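Local coordinates for protein agmatine ureohydrolase (Thermoplasma volcanium GSS1, PDB 3PZL) that probably hydrolyses agmatine to putrescine and urea, as a member of the arginase family that uses two manganese ions per subunit, at residues B[226-231]-B[266-271]; B[121-126]-B[270-275]. All blocks are in the same frame, centred on the assembly; numbering follows the deposited sequence.

Contact 1: B[226-231]-B[266-271]. With MN (manganese (II) ion), chain G; MN (manganese (II) ion), chain F.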
ATOM      1  N   ILE B 226     -28.930  10.027 -16.018  1.00 52.31           N
ATOM      2  CA  ILE B 226     -27.714   9.265 -16.288  1.00 50.91           C
ATOM      3  C   ILE B 226     -27.137   8.707 -15.011  1.00 50.89           C
ATOM      4  O   ILE B 226     -26.780   9.447 -14.101  1.00 51.02           O
ATOM      5  CB  ILE B 226     -26.627  10.096 -16.980  1.00 50.08           C
ATOM      6  CG1 ILE B 226     -27.219  10.898 -18.134  1.00 48.75           C
ATOM      7  CG2 ILE B 226     -25.512   9.171 -17.459  1.00 47.86           C
ATOM      8  CD1 ILE B 226     -26.239  11.760 -18.859  1.00 46.71           C
ATOM      9  N   SER B 227     -27.041   7.390 -14.955  1.00 50.93           N
ATOM     10  CA  SER B 227     -26.458   6.720 -13.801  1.00 50.69           C
ATOM     11  C   SER B 227     -25.182   5.946 -14.185  1.00 50.23           C
ATOM     12  O   SER B 227     -25.234   4.999 -14.999  1.00 50.50           O
ATOM     13  CB  SER B 227     -27.465   5.784 -13.186  1.00 50.38           C
ATOM     14  OG  SER B 227     -26.969   5.382 -11.943  1.00 52.57           O
ATOM     15  N   VAL B 228     -24.044   6.362 -13.622  1.00 48.87           N
ATOM     16  CA  VAL B 228     -22.766   5.761 -13.966  1.00 47.75           C
ATOM     17  C   VAL B 228     -22.223   4.842 -12.857  1.00 48.70           C
ATOM     18  O   VAL B 228     -21.752   5.307 -11.797  1.00 48.56           O
ATOM     19  CB  VAL B 228     -21.746   6.805 -14.299  1.00 46.62           C
ATOM     20  CG1 VAL B 228     -20.544   6.160 -14.847  1.00 46.22           C
ATOM     21  CG2 VAL B 228     -22.269   7.737 -15.305  1.00 45.56           C
ATOM     22  N   ASP B 229     -22.323   3.527 -13.099  1.00 49.03           N
ATOM     23  CA  ASP B 229     -21.765   2.516 -12.213  1.00 48.35           C
ATOM     24  C   ASP B 229     -20.317   2.408 -12.645  1.00 48.15           C
ATOM     25  O   ASP B 229     -19.992   1.983 -13.754  1.00 47.52           O
ATOM     26  CB  ASP B 229     -22.477   1.196 -12.427  1.00 49.51           C
ATOM     27  CG  ASP B 229     -22.113   0.133 -11.396  1.00 49.33           C
ATOM     28  OD1 ASP B 229     -20.935   0.095 -10.979  1.00 51.96           O
ATOM     29  OD2 ASP B 229     -23.009  -0.676 -11.031  1.00 47.56           O
HETATM   30  N   MSE B 230     -19.437   2.819 -11.760  1.00 48.25           N
HETATM   31  CA  MSE B 230     -18.083   3.135 -12.145  1.00 48.27           C
HETATM   32  C   MSE B 230     -17.344   1.930 -12.713  1.00 47.78           C
HETATM   33  O   MSE B 230     -16.363   2.088 -13.441  1.00 47.13           O
HETATM   34  CB  MSE B 230     -17.377   3.685 -10.939  1.00 48.12           C
HETATM   35  CG  MSE B 230     -16.234   4.545 -11.246  1.00 53.52           C
HETATM   36 SE   MSE B 230     -16.633   6.300 -12.061  1.00 67.54          SE
HETATM   37  CE  MSE B 230     -14.714   6.801 -12.186  1.00 58.16           C
ATOM     38  N   ASP B 231     -17.819   0.727 -12.382  1.00 47.92           N
ATOM     39  CA  ASP B 231     -17.195  -0.525 -12.860  1.00 47.88           C
ATOM     40  C   ASP B 231     -17.528  -0.886 -14.338  1.00 47.59           C
ATOM     41  O   ASP B 231     -16.947  -1.816 -14.907  1.00 48.15           O
ATOM     42  CB  ASP B 231     -17.553  -1.677 -11.928  1.00 47.98           C
ATOM     43  CG  ASP B 231     -19.003  -2.040 -11.999  1.00 52.53           C
ATOM     44  OD1 ASP B 231     -19.806  -1.300 -12.617  1.00 58.43           O
ATOM     45  OD2 ASP B 231     -19.369  -3.086 -11.458  1.00 57.17           O
ATOM     46  N   VAL B 266     -31.824  15.304 -16.577  1.00 55.02           N
ATOM     47  CA  VAL B 266     -32.511  15.912 -15.431  1.00 55.61           C
ATOM     48  C   VAL B 266     -31.786  15.634 -14.131  1.00 54.97           C
ATOM     49  O   VAL B 266     -31.991  16.327 -13.143  1.00 55.74           O
ATOM     50  CB  VAL B 266     -33.985  15.463 -15.296  1.00 56.36           C
ATOM     51  CG1 VAL B 266     -34.803  15.919 -16.536  1.00 56.79           C
ATOM     52  CG2 VAL B 266     -34.083  13.950 -15.049  1.00 55.27           C
ATOM     53  N   GLY B 267     -30.934  14.619 -14.153  1.00 54.26           N
ATOM     54  CA  GLY B 267     -30.171  14.222 -12.977  1.00 53.33           C
ATOM     55  C   GLY B 267     -29.001  13.334 -13.341  1.00 51.87           C
ATOM     56  O   GLY B 267     -28.994  12.725 -14.403  1.00 52.23           O
ATOM     57  N   PHE B 268     -28.034  13.241 -12.441  1.00 50.50           N
ATOM     58  CA  PHE B 268     -26.819  12.504 -12.684  1.00 49.45           C
ATOM     59  C   PHE B 268     -26.277  11.851 -11.408  1.00 49.04           C
ATOM     60  O   PHE B 268     -26.440  12.382 -10.314  1.00 49.20           O
ATOM     61  CB  PHE B 268     -25.798  13.479 -13.258  1.00 49.04           C
ATOM     62  CG  PHE B 268     -24.510  12.842 -13.706  1.00 47.90           C
ATOM     63  CD1 PHE B 268     -24.515  11.626 -14.342  1.00 46.54           C
ATOM     64  CD2 PHE B 268     -23.287  13.504 -13.534  1.00 48.32           C
ATOM     65  CE1 PHE B 268     -23.323  11.040 -14.779  1.00 47.50           C
ATOM     66  CE2 PHE B 268     -22.079  12.927 -13.970  1.00 48.16           C
ATOM     67  CZ  PHE B 268     -22.098  11.688 -14.600  1.00 46.30           C
ATOM     68  N   ASP B 269     -25.616  10.708 -11.546  1.00 48.56           N
ATOM     69  CA  ASP B 269     -24.921  10.107 -10.414  1.00 48.46           C
ATOM     70  C   ASP B 269     -23.700   9.273 -10.766  1.00 47.97           C
ATOM     71  O   ASP B 269     -23.536   8.858 -11.922  1.00 48.55           O
ATOM     72  CB  ASP B 269     -25.867   9.339  -9.503  1.00 49.20           C
ATOM     73  CG  ASP B 269     -26.348   8.032 -10.089  1.00 50.69           C
ATOM     74  OD1 ASP B 269     -25.619   7.354 -10.825  1.00 50.56           O
ATOM     75  OD2 ASP B 269     -27.490   7.670  -9.775  1.00 53.38           O
ATOM     76  N   ILE B 270     -22.831   9.069  -9.771  1.00 46.94           N
ATOM     77  CA  ILE B 270     -21.582   8.306  -9.923  1.00 45.92           C
ATOM     78  C   ILE B 270     -21.454   7.392  -8.715  1.00 45.56           C
ATOM     79  O   ILE B 270     -21.582   7.860  -7.596  1.00 45.92           O
ATOM     80  CB  ILE B 270     -20.327   9.232 -10.046  1.00 45.54           C
ATOM     81  CG1 ILE B 270     -20.551  10.308 -11.122  1.00 45.83           C
ATOM     82  CG2 ILE B 270     -19.052   8.421 -10.350  1.00 42.35           C
ATOM     83  CD1 ILE B 270     -19.586  11.478 -11.086  1.00 44.83           C
ATOM     84  N   VAL B 271     -21.227   6.101  -8.936  1.00 44.71           N
ATOM     85  CA  VAL B 271     -21.327   5.127  -7.869  1.00 44.34           C
ATOM     86  C   VAL B 271     -20.419   3.918  -8.029  1.00 44.54           C
ATOM     87  O   VAL B 271     -19.929   3.622  -9.099  1.00 44.96           O
ATOM     88  CB  VAL B 271     -22.782   4.604  -7.713  1.00 44.78           C
ATOM     89  CG1 VAL B 271     -23.745   5.738  -7.432  1.00 44.35           C
ATOM     90  CG2 VAL B 271     -23.219   3.797  -8.957  1.00 44.76           C
TER
HETATM   91 MN    MN G 315     -21.888  -2.759 -11.673  1.00 63.35          MN
HETATM   92 MN    MN F 314     -24.681  -1.705 -10.337  1.00 56.27          MN

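Contact 2: B[121-126]-B[270-275]. With MN (manganese (II) ion), chain F.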
ATOM      1  N   GLY B 121     -22.330   8.773  -4.689  1.00 49.42           N
ATOM      2  CA  GLY B 121     -22.685   7.740  -3.788  1.00 49.49           C
ATOM      3  C   GLY B 121     -21.567   6.821  -3.406  1.00 49.02           C
ATOM      4  O   GLY B 121     -20.408   7.083  -3.683  1.00 47.76           O
ATOM      5  N   GLY B 122     -21.969   5.785  -2.681  1.00 49.45           N
ATOM      6  CA  GLY B 122     -21.240   4.573  -2.576  1.00 50.98           C
ATOM      7  C   GLY B 122     -21.931   3.643  -3.564  1.00 52.00           C
ATOM      8  O   GLY B 122     -21.724   3.773  -4.796  1.00 52.01           O
ATOM      9  N   GLU B 123     -22.760   2.732  -3.039  1.00 52.34           N
ATOM     10  CA  GLU B 123     -23.406   1.680  -3.850  1.00 53.50           C
ATOM     11  C   GLU B 123     -24.317   2.210  -4.926  1.00 53.61           C
ATOM     12  O   GLU B 123     -24.649   3.399  -4.941  1.00 53.83           O
ATOM     13  CB  GLU B 123     -24.276   0.781  -3.003  1.00 54.45           C
ATOM     14  CG  GLU B 123     -23.558  -0.083  -2.085  1.00 55.82           C
ATOM     15  CD  GLU B 123     -24.491  -0.966  -1.338  1.00 59.29           C
ATOM     16  OE1 GLU B 123     -25.730  -0.783  -1.443  1.00 57.83           O
ATOM     17  OE2 GLU B 123     -23.971  -1.854  -0.638  1.00 63.17           O
ATOM     18  N   HIS B 124     -24.726   1.300  -5.806  1.00 53.41           N
ATOM     19  CA  HIS B 124     -25.592   1.623  -6.935  1.00 54.27           C
ATOM     20  C   HIS B 124     -27.056   1.627  -6.524  1.00 55.36           C
ATOM     21  O   HIS B 124     -27.901   2.169  -7.230  1.00 56.41           O
ATOM     22  CB  HIS B 124     -25.384   0.648  -8.098  1.00 53.31           C
ATOM     23  CG  HIS B 124     -25.783   1.202  -9.421  1.00 51.93           C
ATOM     24  ND1 HIS B 124     -25.498   0.550 -10.617  1.00 51.76           N
ATOM     25  CD2 HIS B 124     -26.432   2.358  -9.741  1.00 48.78           C
ATOM     26  CE1 HIS B 124     -25.979   1.275 -11.615  1.00 51.98           C
ATOM     27  NE2 HIS B 124     -26.561   2.368 -11.110  1.00 49.88           N
ATOM     28  N   SER B 125     -27.368   1.042  -5.382  1.00 55.63           N
ATOM     29  CA  SER B 125     -28.757   0.926  -5.017  1.00 56.69           C
ATOM     30  C   SER B 125     -29.354   2.259  -4.611  1.00 56.28           C
ATOM     31  O   SER B 125     -30.566   2.372  -4.528  1.00 57.98           O
ATOM     32  CB  SER B 125     -28.946  -0.091  -3.910  1.00 57.28           C
ATOM     33  OG  SER B 125     -28.177   0.280  -2.776  1.00 60.71           O
ATOM     34  N   ILE B 126     -28.538   3.277  -4.383  1.00 54.64           N
ATOM     35  CA  ILE B 126     -29.096   4.588  -4.118  1.00 53.89           C
ATOM     36  C   ILE B 126     -29.849   5.167  -5.313  1.00 54.15           C
ATOM     37  O   ILE B 126     -30.713   6.027  -5.140  1.00 54.81           O
ATOM     38  CB  ILE B 126     -28.041   5.552  -3.656  1.00 53.35           C
ATOM     39  CG1 ILE B 126     -26.955   5.736  -4.715  1.00 52.40           C
ATOM     40  CG2 ILE B 126     -27.427   5.050  -2.366  1.00 54.69           C
ATOM     41  CD1 ILE B 126     -25.938   6.808  -4.390  1.00 49.00           C
ATOM     42  N   ILE B 270     -22.831   9.069  -9.771  1.00 46.94           N
ATOM     43  CA  ILE B 270     -21.582   8.306  -9.923  1.00 45.92           C
ATOM     44  C   ILE B 270     -21.454   7.392  -8.715  1.00 45.56           C
ATOM     45  O   ILE B 270     -21.582   7.860  -7.596  1.00 45.92           O
ATOM     46  CB  ILE B 270     -20.327   9.232 -10.046  1.00 45.54           C
ATOM     47  CG1 ILE B 270     -20.551  10.308 -11.122  1.00 45.83           C
ATOM     48  CG2 ILE B 270     -19.052   8.421 -10.350  1.00 42.35           C
ATOM     49  CD1 ILE B 270     -19.586  11.478 -11.086  1.00 44.83           C
ATOM     50  N   VAL B 271     -21.227   6.101  -8.936  1.00 44.71           N
ATOM     51  CA  VAL B 271     -21.327   5.127  -7.869  1.00 44.34           C
ATOM     52  C   VAL B 271     -20.419   3.918  -8.029  1.00 44.54           C
ATOM     53  O   VAL B 271     -19.929   3.622  -9.099  1.00 44.96           O
ATOM     54  CB  VAL B 271     -22.782   4.604  -7.713  1.00 44.78           C
ATOM     55  CG1 VAL B 271     -23.745   5.738  -7.432  1.00 44.35           C
ATOM     56  CG2 VAL B 271     -23.219   3.797  -8.957  1.00 44.76           C
ATOM     57  N   GLU B 272     -20.241   3.191  -6.944  1.00 45.60           N
ATOM     58  CA  GLU B 272     -19.608   1.862  -6.951  1.00 46.17           C
ATOM     59  C   GLU B 272     -18.110   1.865  -7.193  1.00 45.82           C
ATOM     60  O   GLU B 272     -17.592   0.898  -7.782  1.00 46.40           O
ATOM     61  CB  GLU B 272     -20.279   0.882  -7.924  1.00 44.85           C
ATOM     62  CG  GLU B 272     -21.703   0.516  -7.589  1.00 48.00           C
ATOM     63  CD  GLU B 272     -21.800  -0.445  -6.422  1.00 52.45           C
ATOM     64  OE1 GLU B 272     -20.780  -1.121  -6.161  1.00 57.76           O
ATOM     65  OE2 GLU B 272     -22.870  -0.532  -5.753  1.00 52.27           O
ATOM     66  N   PHE B 273     -17.417   2.915  -6.750  1.00 44.77           N
ATOM     67  CA  PHE B 273     -15.953   2.796  -6.608  1.00 44.82           C
ATOM     68  C   PHE B 273     -15.510   3.030  -5.165  1.00 44.64           C
ATOM     69  O   PHE B 273     -16.251   3.611  -4.394  1.00 44.83           O
ATOM     70  CB  PHE B 273     -15.178   3.662  -7.618  1.00 43.91           C
ATOM     71  CG  PHE B 273     -14.892   5.043  -7.152  1.00 42.57           C
ATOM     72  CD1 PHE B 273     -15.837   6.055  -7.305  1.00 42.45           C
ATOM     73  CD2 PHE B 273     -13.648   5.347  -6.576  1.00 42.93           C
ATOM     74  CE1 PHE B 273     -15.560   7.349  -6.873  1.00 41.63           C
ATOM     75  CE2 PHE B 273     -13.344   6.612  -6.148  1.00 40.45           C
ATOM     76  CZ  PHE B 273     -14.314   7.623  -6.289  1.00 42.63           C
ATOM     77  N   SER B 274     -14.322   2.543  -4.816  1.00 44.39           N
ATOM     78  CA  SER B 274     -13.854   2.569  -3.462  1.00 45.13           C
ATOM     79  C   SER B 274     -12.436   3.084  -3.343  1.00 45.16           C
ATOM     80  O   SER B 274     -11.494   2.359  -3.683  1.00 44.28           O
ATOM     81  CB  SER B 274     -13.889   1.181  -2.868  1.00 45.50           C
ATOM     82  OG  SER B 274     -13.446   1.251  -1.501  1.00 49.04           O
ATOM     83  N   PRO B 275     -12.274   4.318  -2.796  1.00 45.40           N
ATOM     84  CA  PRO B 275     -10.978   5.061  -2.711  1.00 45.09           C
ATOM     85  C   PRO B 275      -9.881   4.309  -1.949  1.00 46.09           C
ATOM     86  O   PRO B 275      -8.714   4.631  -2.128  1.00 47.38           O
ATOM     87  CB  PRO B 275     -11.322   6.327  -1.947  1.00 44.60           C
ATOM     88  CG  PRO B 275     -12.828   6.301  -1.744  1.00 46.36           C
ATOM     89  CD  PRO B 275     -13.354   4.940  -2.017  1.00 44.45           C
TER
HETATM   90 MN    MN F 314     -24.681  -1.705 -10.337  1.00 56.27          MN

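Contact 1: B[226-231]-B[266-271]
S227 and D269 meet across two neighbouring strands: S227 OG donates to D269 OD1 over 2.6 Å, arriving on the syn lone pair of the carboxylate. D269 CG stands between its own backbone N and carbonyl carbon (chi1 73°), which lays the carboxylate over the neighbouring strand; OD1 therefore also comes within 3.4 Å of V228 N, a weak second bond. That same amide makes its main bond to D269 O, with an N-H...O angle of 160°, though the donor stands well above the carbonyl plane. The opposite face of the sheet is apolar. There the F268 ring presents its edge, CE1 lying 3.5 Å from V228 CG2 and CD1 close to I226 CB, while the selenium of M230, a selenomethionine, rests 3.6 Å from I270 CG2.

Backbone bonds from I226 N to G267 O and from V271 N to V228 O help hold 226-229 and 267-271 parallel, their axes 6° apart. The two strands are neighbours in the central sheet of the arginase fold and the ends of a beta-alpha-beta unit whose connection includes helix 251-261. Just past the first strand, M230 N reaches V271 O at 2.8 Å, tying the start of the 3-10 turn to the adjoining strand end. Metal ligands flank this junction: D229, the last residue of the strand, bridges both ions through OD2, 2.1 Å from the manganese of chain F and 2.5 Å from that of chain G, and D231, in the 3-10 segment, adds its carboxylate to the latter. H124, D144 and D148 complete the chain F site.

Further out, T127 bonds to both S227 OG and D269 OD2, and Y225 also holds OD2. F293 stacks on the F268 ring, and L257 packs against I226.

Contact 2: B[121-126]-B[270-275]
V271 is wedged into the loop 121-126, where packing is dense. Its CG2 lies over one face of the H124 imidazole, a CH-pi contact 3.9 Å from the ring centroid and 28° off the normal. CG1, anti to the carbonyl carbon (chi1 -58°), goes the other way, to E123 O and to I126 CD1, 3.9 Å off, with the valine and isoleucine side chains sliding past each other in opposite directions. Backbone bonds fix this wedge at both ends: G121 N donates to I270 O at 3.1 Å, and E272 N to G122 O at 2.7 Å.

The sequence Gly-Gly-Glu-His-Ser of 121-125 fits the metal-binding loop of the arginase family, placed at the C-terminal end of strand 116-121, the neighbour of 265-271 in the sheet. H124 ND1 binds the manganese of chain F at 2.4 Å, so V271 packs on the face of a ligand ring. E272 folds back at chi2, -75°, bringing OE2 beside H124 N; this bond is doubtful, because the position of OE2 is uncertain. An alanine at E272 would probably open a gap beside the CB atoms of E123 and H124 and, if the OE2 bond is real, leave the H124 amide without that acceptor.

Elsewhere the two segments part. The E123 carboxylate finds its partners elsewhere, OE1 accepting from S125 OG at 3.0 Å and OE2 bonding to S48 OG. Beyond E272 the segment 270-275 diverges as well: F273 packs instead on helices 57-65 and 281-303, S274 bonds to R52 O, and P275 is partly exposed.

Overall arrangement
Contacts 1 and 2 have centres about 9 Å apart and share I270 and V271 at the end of strand 265-271. V271 serves both: its backbone bonds to 226-231, and its side chain, though it also touches that strand, packs mainly into 121-126. S227 OG lies 3.2 Å from H124 NE2, a probable hydrogen bond that would fix the rotation of the imidazole and keep ND1 turned to the metal. H124 ND1 is 2.8 Å from D229 OD2, both being ligands of the chain F manganese. S227 is thus probably a second-shell residue for H124, with D269 behind it as a third. M230 CG packs 3.9 Å from F273 CB.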